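Local atomic coordinates of biofilm-associated surface protein (Staphylococcus aureus, PDB entry 7C7U), a protein that is a calcium-binding, cell wall-anchored staphylococcal surface protein that takes part in biofilm formation and probably acts as a switch for functional amyloid. Residues S347-L351 with D422-Y427. Residues are numbered along the deposited sequence; the frame is centred on the assembly and turned at random.
Sequences SEGNL and DEVVNY. With CA (calcium ion), chain G; CA (calcium ion), chain F.
Asn350 meets Asp422, Asn426 and Tyr427 in a polar surface contact. It fastens the loop between strands 323-331 and 359-369 to the helix 420-427 of the calcium-binding segment. Four direct hydrogen bonds and two bridging waters join the two sides.

The amide of Asn350 bonds at both ends. Its ND2 donates to Tyr427 OH at 3.0 Å, within the plane of the Asn350 amide and nearly straight (162°). Its OD1 accepts from Asn426 ND2 at 2.9 Å, but this donor stands well above the carbonyl plane. The two amide planes are almost perpendicular, 82° apart.

Asn426 ND2 also donates to the backbone Glu348 O at 2.9 Å, this time in the carbonyl plane. Both acceptors lie near the plane of the Asn426 amide, so the two bonds fix its rotation. CG of Asn426 is anti to the backbone N (chi1 -163°), which carries the amide across to the loop.

One turn earlier, Asp422 OD1 takes the backbone N of Leu351 on its syn side, at 2.9 Å. Water links OD1 to Gly349 O, and a second water links OD2 to Leu351 O. Asn350 OD1 also lies 3.5 Å from Asp422 OD1; both are acceptors, so no hydrogen bond forms between them.

The neighbouring Glu423 turns away from the loop. It bridges two calcium ions together with Asp414 and Asp416; Asp412 and Lys418 complete one site, and Ser430, Val433 and Glu509 the other. Tyr427 also makes a cation-pi contact with Lys418.

Residues 422-427 thus bind metal through Glu423 and the loop through Asp422, Asn426 and Tyr427. The contact rests on directional polar bonds, which set the loop's position against a helix whose Glu423 is held by calcium.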
# COMPACT_ATOMS: atom_id res chain seq x y z
N SER A 347 -11.61 -13.90 -21.52
CA SER A 347 -11.73 -13.54 -22.93
C SER A 347 -11.46 -12.06 -23.18
O SER A 347 -10.78 -11.69 -24.15
CB SER A 347 -13.12 -13.93 -23.47
OG SER A 347 -14.16 -13.62 -22.54
N GLU A 348 -12.00 -11.19 -22.33
CA GLU A 348 -11.82 -9.75 -22.48
C GLU A 348 -10.50 -9.23 -21.91
O GLU A 348 -10.36 -8.01 -21.74
CB GLU A 348 -12.98 -9.00 -21.82
CG GLU A 348 -14.34 -9.58 -22.10
CD GLU A 348 -15.22 -9.52 -20.88
OE1 GLU A 348 -16.36 -10.02 -20.94
OE2 GLU A 348 -14.76 -8.97 -19.86
N GLY A 349 -9.53 -10.11 -21.65
CA GLY A 349 -8.24 -9.68 -21.13
C GLY A 349 -8.24 -9.22 -19.70
O GLY A 349 -7.29 -8.56 -19.27
N ASN A 350 -9.28 -9.53 -18.93
CA ASN A 350 -9.34 -9.12 -17.53
C ASN A 350 -8.78 -10.19 -16.61
O ASN A 350 -8.95 -11.39 -16.84
CB ASN A 350 -10.78 -8.77 -17.14
CG ASN A 350 -11.24 -7.50 -17.79
OD1 ASN A 350 -10.46 -6.57 -17.96
ND2 ASN A 350 -12.52 -7.45 -18.17
N LEU A 351 -8.10 -9.74 -15.56
CA LEU A 351 -7.49 -10.65 -14.60
C LEU A 351 -8.53 -11.54 -13.92
O LEU A 351 -9.54 -11.05 -13.38
CB LEU A 351 -6.71 -9.85 -13.55
CG LEU A 351 -6.39 -10.60 -12.27
CD1 LEU A 351 -5.34 -11.64 -12.56
CD2 LEU A 351 -5.92 -9.60 -11.19
N ASP A 422 -7.61 -4.02 -13.81
CA ASP A 422 -8.15 -4.04 -15.17
C ASP A 422 -8.36 -2.62 -15.68
O ASP A 422 -7.96 -2.28 -16.80
CB ASP A 422 -9.47 -4.81 -15.19
CG ASP A 422 -9.29 -6.28 -14.92
OD1 ASP A 422 -8.24 -6.83 -15.31
OD2 ASP A 422 -10.21 -6.88 -14.32
N GLU A 423 -8.93 -1.76 -14.86
CA GLU A 423 -9.16 -0.38 -15.29
C GLU A 423 -7.85 0.32 -15.61
O GLU A 423 -7.71 0.95 -16.67
CB GLU A 423 -9.95 0.36 -14.22
CG GLU A 423 -11.41 -0.09 -14.20
CD GLU A 423 -12.35 1.03 -13.88
OE1 GLU A 423 -12.89 1.03 -12.75
OE2 GLU A 423 -12.54 1.92 -14.75
N VAL A 424 -6.86 0.23 -14.72
CA VAL A 424 -5.60 0.92 -14.97
C VAL A 424 -4.92 0.34 -16.20
O VAL A 424 -4.39 1.08 -17.04
CB VAL A 424 -4.68 0.84 -13.73
CG1 VAL A 424 -3.25 1.22 -14.11
CG2 VAL A 424 -5.20 1.75 -12.64
N VAL A 425 -4.95 -0.98 -16.35
CA VAL A 425 -4.15 -1.68 -17.34
C VAL A 425 -4.92 -1.97 -18.62
O VAL A 425 -4.41 -1.78 -19.72
CB VAL A 425 -3.59 -2.98 -16.72
CG1 VAL A 425 -2.86 -3.79 -17.78
CG2 VAL A 425 -2.65 -2.65 -15.57
N ASN A 426 -6.15 -2.46 -18.49
CA ASN A 426 -6.86 -2.96 -19.68
C ASN A 426 -7.72 -1.86 -20.30
O ASN A 426 -7.53 -1.51 -21.47
CB ASN A 426 -7.69 -4.19 -19.33
CG ASN A 426 -8.11 -5.00 -20.56
OD1 ASN A 426 -7.46 -4.95 -21.61
ND2 ASN A 426 -9.19 -5.74 -20.43
N TYR A 427 -8.64 -1.30 -19.53
CA TYR A 427 -9.55 -0.30 -20.07
C TYR A 427 -8.90 1.06 -20.22
O TYR A 427 -9.37 1.88 -21.02
CB TYR A 427 -10.79 -0.16 -19.19
CG TYR A 427 -11.62 -1.42 -19.12
CD1 TYR A 427 -12.64 -1.65 -20.05
CD2 TYR A 427 -11.37 -2.39 -18.15
CE1 TYR A 427 -13.40 -2.81 -20.00
CE2 TYR A 427 -12.12 -3.55 -18.10
CZ TYR A 427 -13.14 -3.75 -19.01
OH TYR A 427 -13.89 -4.91 -18.96
CA CA G . -14.03 3.30 -13.43
CA CA F . -14.14 -0.04 -11.14
O HOH W 1 -7.82 -7.03 -23.92
O HOH W 2 -6.03 -6.85 -17.61
O HOH W 3 -9.88 -8.76 -12.39